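Local coordinates for UDP-N-acetylglucosamine 2-epimerase (Listeria monocytogenes, PDB 3OT5), which probably interconverts UDP-N-acetylglucosamine and UDP-N-acetylmannosamine by inverting the configuration at C2 of the sugar, at residues N107-H121 with A133-E145. Sequence-based numbering, arbitrary orientation.
Sequences NEVIAAENPDIVLVH and ATFYQQKMLGHVE
Val118 and Val120 of strand 117-121 bond through both N and O to strand 140-144: Val118 N to Met140 O, Gly142 N to Val118 O at 2.8 Å, Val120 N to Gly142 O, and Val144 N to Val120 O. The strands run parallel, 26° apart, as neighbours in the Rossmann-like sheet, with helix 125-136 as the crossover of this beta-alpha-beta unit.

On one face of the sheet Leu119 lays CD2 3.6 Å from Gly142 CA, using the room left by the missing side chain. Further along, Val144 O sits over one face of the His121 ring, while Glu145 CB makes an off-centre CH-pi contact with it; the Glu145 carboxylate is held by Lys42. On the other face, Val118 packs against Thr134, whose OG1 bonds back to Ala130 O, and Ile110 CD1 reaches the same hydroxyl oxygen at 3.2 Å.

Polar side chains link the helices and the turns that follow them. Gln137 NE2 gives a nearly straight bond to Asn107 OD1, arriving above the carbonyl plane, with the two amides turned 59° apart. Folded at chi2 (49°) and again at chi3 and chi4, Lys139 curls past Ile110 CG2 and bonds through NZ to Asn114 OD1, with a weak second bond to Pro115 O. Both strong bonds are modelled unusually short, so their exact lengths are doubtful.

The chemistry is thus divided: backbone bonds and apolar packing join the strands, the amide pair links helix 95-113 to the end of helix 125-136, and the Lys139 ammonium ties the two turns that lead into the strands.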
loop_
_atom_site.group_PDB
_atom_site.type_symbol
_atom_site.label_atom_id
_atom_site.label_comp_id
_atom_site.label_asym_id
_atom_site.label_seq_id
_atom_site.Cartn_x
_atom_site.Cartn_y
_atom_site.Cartn_z
ATOM N N ASN A 107 -5.132 17.285 -19.034
ATOM C CA ASN A 107 -4.679 17.737 -20.343
ATOM C C ASN A 107 -4.249 19.202 -20.244
ATOM O O ASN A 107 -3.158 19.580 -20.666
ATOM C CB ASN A 107 -5.802 17.636 -21.365
ATOM C CG ASN A 107 -5.350 17.991 -22.758
ATOM O OD1 ASN A 107 -4.574 17.266 -23.365
ATOM N ND2 ASN A 107 -5.883 19.080 -23.297
ATOM N N GLU A 108 -5.113 20.017 -19.654
ATOM C CA GLU A 108 -4.861 21.451 -19.506
ATOM C C GLU A 108 -3.675 21.726 -18.583
ATOM O O GLU A 108 -2.839 22.567 -18.882
ATOM C CB GLU A 108 -6.116 22.141 -18.983
ATOM C CG GLU A 108 -6.030 23.664 -18.914
ATOM C CD GLU A 108 -7.329 24.304 -18.459
ATOM O OE1 GLU A 108 -8.297 23.564 -18.175
ATOM O OE2 GLU A 108 -7.389 25.549 -18.394
ATOM N N VAL A 109 -3.590 21.005 -17.467
ATOM C CA VAL A 109 -2.485 21.216 -16.536
ATOM C C VAL A 109 -1.154 20.877 -17.193
ATOM O O VAL A 109 -0.188 21.629 -17.059
ATOM C CB VAL A 109 -2.670 20.412 -15.229
ATOM C CG1 VAL A 109 -1.418 20.500 -14.360
ATOM C CG2 VAL A 109 -3.877 20.929 -14.478
ATOM N N ILE A 110 -1.111 19.757 -17.915
ATOM C CA ILE A 110 0.108 19.326 -18.588
ATOM C C ILE A 110 0.516 20.296 -19.699
ATOM O O ILE A 110 1.681 20.684 -19.794
ATOM C CB ILE A 110 -0.040 17.915 -19.152
ATOM C CG1 ILE A 110 -0.171 16.908 -18.001
ATOM C CG2 ILE A 110 1.150 17.564 -20.005
ATOM C CD1 ILE A 110 -0.482 15.517 -18.434
ATOM N N ALA A 111 -0.445 20.698 -20.523
ATOM C CA ALA A 111 -0.186 21.633 -21.621
ATOM C C ALA A 111 0.485 22.910 -21.129
ATOM O O ALA A 111 1.411 23.412 -21.767
ATOM C CB ALA A 111 -1.492 21.981 -22.362
ATOM N N ALA A 112 0.010 23.421 -19.994
ATOM C CA ALA A 112 0.536 24.645 -19.408
ATOM C C ALA A 112 1.887 24.441 -18.699
ATOM O O ALA A 112 2.859 25.134 -19.003
ATOM C CB ALA A 112 -0.482 25.231 -18.436
ATOM N N GLU A 113 1.940 23.496 -17.765
ATOM C CA GLU A 113 3.159 23.222 -16.993
ATOM C C GLU A 113 4.315 22.667 -17.825
ATOM O O GLU A 113 5.492 22.902 -17.497
ATOM C CB GLU A 113 2.847 22.255 -15.839
ATOM C CG GLU A 113 1.886 22.832 -14.788
ATOM C CD GLU A 113 2.481 23.993 -13.990
ATOM O OE1 GLU A 113 3.665 23.913 -13.572
ATOM O OE2 GLU A 113 1.747 24.973 -13.746
ATOM N N ASN A 114 3.972 21.938 -18.886
ATOM C CA ASN A 114 4.932 21.310 -19.813
ATOM C C ASN A 114 6.020 20.500 -19.100
ATOM O O ASN A 114 7.221 20.748 -19.285
ATOM C CB ASN A 114 5.573 22.348 -20.746
ATOM C CG ASN A 114 6.310 21.703 -21.939
ATOM O OD1 ASN A 114 6.066 20.540 -22.279
ATOM N ND2 ASN A 114 7.188 22.475 -22.592
ATOM N N PRO A 115 5.604 19.541 -18.264
ATOM C CA PRO A 115 6.576 18.718 -17.594
ATOM C C PRO A 115 7.248 17.758 -18.550
ATOM O O PRO A 115 6.701 17.423 -19.605
ATOM C CB PRO A 115 5.729 17.911 -16.614
ATOM C CG PRO A 115 4.403 17.804 -17.283
ATOM C CD PRO A 115 4.228 19.160 -17.899
ATOM N N ASP A 116 8.435 17.316 -18.165
ATOM C CA ASP A 116 9.181 16.349 -18.942
ATOM C C ASP A 116 8.606 14.961 -18.733
ATOM O O ASP A 116 8.686 14.107 -19.604
ATOM C CB ASP A 116 10.619 16.373 -18.501
ATOM C CG ASP A 116 11.256 17.693 -18.770
ATOM O OD1 ASP A 116 10.952 18.275 -19.828
ATOM O OD2 ASP A 116 12.057 18.151 -17.945
ATOM N N ILE A 117 8.017 14.732 -17.570
ATOM C CA ILE A 117 7.472 13.428 -17.291
ATOM C C ILE A 117 6.382 13.535 -16.278
ATOM O O ILE A 117 6.447 14.336 -15.351
ATOM C CB ILE A 117 8.564 12.454 -16.813
ATOM C CG1 ILE A 117 7.992 11.047 -16.592
ATOM C CG2 ILE A 117 9.225 12.960 -15.526
ATOM C CD1 ILE A 117 9.053 10.028 -16.240
ATOM N N VAL A 118 5.363 12.720 -16.476
ATOM C CA VAL A 118 4.238 12.683 -15.583
ATOM C C VAL A 118 4.224 11.311 -14.956
ATOM O O VAL A 118 4.401 10.301 -15.661
ATOM C CB VAL A 118 2.930 12.919 -16.320
ATOM C CG1 VAL A 118 1.752 12.889 -15.326
ATOM C CG2 VAL A 118 2.979 14.250 -17.034
ATOM N N LEU A 119 4.034 11.270 -13.636
ATOM C CA LEU A 119 3.995 10.003 -12.925
ATOM C C LEU A 119 2.608 9.773 -12.391
ATOM O O LEU A 119 2.055 10.615 -11.666
ATOM C CB LEU A 119 4.999 9.952 -11.775
ATOM C CG LEU A 119 6.455 10.187 -12.155
ATOM C CD1 LEU A 119 7.325 10.222 -10.899
ATOM C CD2 LEU A 119 6.925 9.127 -13.150
ATOM N N VAL A 120 2.038 8.637 -12.789
ATOM C CA VAL A 120 0.718 8.230 -12.343
ATOM C C VAL A 120 0.948 6.955 -11.555
ATOM O O VAL A 120 1.946 6.216 -11.768
ATOM C CB VAL A 120 -0.265 8.036 -13.513
ATOM C CG1 VAL A 120 -0.430 9.392 -14.324
ATOM C CG2 VAL A 120 0.200 6.935 -14.416
ATOM N N HIS A 121 0.043 6.688 -10.633
ATOM C CA HIS A 121 0.192 5.540 -9.793
ATOM C C HIS A 121 -0.896 4.493 -9.918
ATOM O O HIS A 121 -2.091 4.797 -10.027
ATOM C CB HIS A 121 0.213 5.983 -8.330
ATOM C CG HIS A 121 0.399 4.852 -7.373
ATOM N ND1 HIS A 121 -0.612 3.966 -7.065
ATOM C CD2 HIS A 121 1.485 4.444 -6.671
ATOM C CE1 HIS A 121 -0.155 3.058 -6.218
ATOM N NE2 HIS A 121 1.111 3.332 -5.957
ATOM N N ALA A 133 -4.060 11.754 -20.814
ATOM C CA ALA A 133 -3.831 13.183 -21.124
ATOM C C ALA A 133 -2.328 13.395 -21.354
ATOM O O ALA A 133 -1.936 14.203 -22.168
ATOM C CB ALA A 133 -4.350 14.091 -20.013
ATOM N N THR A 134 -1.505 12.644 -20.629
ATOM C CA THR A 134 -0.052 12.698 -20.756
ATOM C C THR A 134 0.349 12.255 -22.181
ATOM O O THR A 134 1.184 12.897 -22.847
ATOM C CB THR A 134 0.626 11.827 -19.652
ATOM O OG1 THR A 134 0.339 12.395 -18.365
ATOM C CG2 THR A 134 2.124 11.743 -19.829
ATOM N N PHE A 135 -0.279 11.188 -22.666
ATOM C CA PHE A 135 -0.012 10.705 -24.012
ATOM C C PHE A 135 -0.492 11.722 -25.042
ATOM O O PHE A 135 0.211 12.021 -26.020
ATOM C CB PHE A 135 -0.692 9.374 -24.271
ATOM C CG PHE A 135 -0.695 8.989 -25.719
ATOM C CD1 PHE A 135 0.469 8.598 -26.340
ATOM C CD2 PHE A 135 -1.861 9.017 -26.454
ATOM C CE1 PHE A 135 0.472 8.264 -27.670
ATOM C CE2 PHE A 135 -1.863 8.682 -27.793
ATOM C CZ PHE A 135 -0.704 8.310 -28.399
ATOM N N TYR A 136 -1.693 12.246 -24.843
ATOM C CA TYR A 136 -2.203 13.242 -25.780
ATOM C C TYR A 136 -1.279 14.426 -25.850
ATOM O O TYR A 136 -1.087 14.991 -26.914
ATOM C CB TYR A 136 -3.639 13.684 -25.463
ATOM C CG TYR A 136 -4.685 12.619 -25.684
ATOM C CD1 TYR A 136 -4.526 11.661 -26.691
ATOM C CD2 TYR A 136 -5.914 12.669 -25.025
ATOM C CE1 TYR A 136 -5.495 10.715 -26.942
ATOM C CE2 TYR A 136 -6.915 11.717 -25.290
ATOM C CZ TYR A 136 -6.691 10.752 -26.252
ATOM O OH TYR A 136 -7.650 9.818 -26.553
ATOM N N GLN A 137 -0.653 14.763 -24.725
ATOM C CA GLN A 137 0.290 15.888 -24.670
ATOM C C GLN A 137 1.699 15.494 -25.065
ATOM O O GLN A 137 2.621 16.300 -24.979
ATOM C CB GLN A 137 0.307 16.485 -23.265
ATOM C CG GLN A 137 -0.976 17.142 -22.929
ATOM C CD GLN A 137 -1.241 18.301 -23.818
ATOM O OE1 GLN A 137 -0.319 19.028 -24.195
ATOM N NE2 GLN A 137 -2.508 18.514 -24.152
ATOM N N GLN A 138 1.854 14.261 -25.517
ATOM C CA GLN A 138 3.140 13.720 -25.922
ATOM C C GLN A 138 4.264 13.933 -24.900
ATOM O O GLN A 138 5.378 14.334 -25.258
ATOM C CB GLN A 138 3.521 14.230 -27.299
ATOM C CG GLN A 138 2.530 13.785 -28.355
ATOM C CD GLN A 138 2.960 14.147 -29.752
ATOM O OE1 GLN A 138 3.660 15.141 -29.971
ATOM N NE2 GLN A 138 2.540 13.337 -30.719
ATOM N N LYS A 139 3.950 13.657 -23.632
ATOM C CA LYS A 139 4.915 13.736 -22.536
ATOM C C LYS A 139 5.243 12.321 -22.119
ATOM O O LYS A 139 4.425 11.407 -22.270
ATOM C CB LYS A 139 4.354 14.436 -21.299
ATOM C CG LYS A 139 4.382 15.943 -21.196
ATOM C CD LYS A 139 3.866 16.666 -22.379
ATOM C CE LYS A 139 4.974 17.018 -23.340
ATOM N NZ LYS A 139 5.834 18.074 -22.739
ATOM N N MET A 140 6.427 12.142 -21.556
ATOM C CA MET A 140 6.810 10.840 -21.104
ATOM C C MET A 140 5.927 10.475 -19.903
ATOM O O MET A 140 5.628 11.320 -19.048
ATOM C CB MET A 140 8.284 10.813 -20.749
ATOM C CG MET A 140 8.765 9.440 -20.414
ATOM S SD MET A 140 10.519 9.438 -20.158
ATOM C CE MET A 140 10.807 7.698 -19.803
ATOM N N LEU A 141 5.483 9.225 -19.880
ATOM C CA LEU A 141 4.615 8.714 -18.834
ATOM C C LEU A 141 5.313 7.638 -18.023
ATOM O O LEU A 141 5.788 6.640 -18.564
ATOM C CB LEU A 141 3.333 8.126 -19.446
ATOM C CG LEU A 141 2.294 7.601 -18.451
ATOM C CD1 LEU A 141 1.885 8.680 -17.462
ATOM C CD2 LEU A 141 1.067 7.067 -19.187
ATOM N N GLY A 142 5.369 7.853 -16.718
ATOM C CA GLY A 142 5.979 6.904 -15.814
ATOM C C GLY A 142 4.856 6.303 -14.990
ATOM O O GLY A 142 3.976 7.030 -14.505
ATOM N N HIS A 143 4.892 4.986 -14.818
ATOM C CA HIS A 143 3.846 4.283 -14.070
ATOM C C HIS A 143 4.413 3.658 -12.805
ATOM O O HIS A 143 5.190 2.695 -12.859
ATOM C CB HIS A 143 3.197 3.278 -15.019
ATOM C CG HIS A 143 1.960 2.622 -14.492
ATOM N ND1 HIS A 143 1.540 1.385 -14.927
ATOM C CD2 HIS A 143 1.088 2.999 -13.529
ATOM C CE1 HIS A 143 0.426 1.058 -14.301
ATOM N NE2 HIS A 143 0.137 2.015 -13.439
ATOM N N VAL A 144 4.045 4.247 -11.663
ATOM C CA VAL A 144 4.501 3.779 -10.361
ATOM C C VAL A 144 3.579 2.647 -9.966
ATOM O O VAL A 144 2.378 2.802 -10.044
ATOM C CB VAL A 144 4.465 4.895 -9.310
ATOM C CG1 VAL A 144 4.938 4.367 -7.973
ATOM C CG2 VAL A 144 5.339 6.078 -9.764
ATOM N N GLU A 145 4.155 1.525 -9.504
ATOM C CA GLU A 145 3.401 0.316 -9.165
ATOM C C GLU A 145 2.797 -0.218 -10.468
ATOM O O GLU A 145 1.572 -0.344 -10.624
ATOM C CB GLU A 145 2.338 0.538 -8.078
ATOM C CG GLU A 145 1.589 -0.744 -7.733
ATOM C CD GLU A 145 0.559 -0.580 -6.629
ATOM O OE1 GLU A 145 -0.642 -0.564 -6.978
ATOM O OE2 GLU A 145 0.938 -0.428 -5.437
#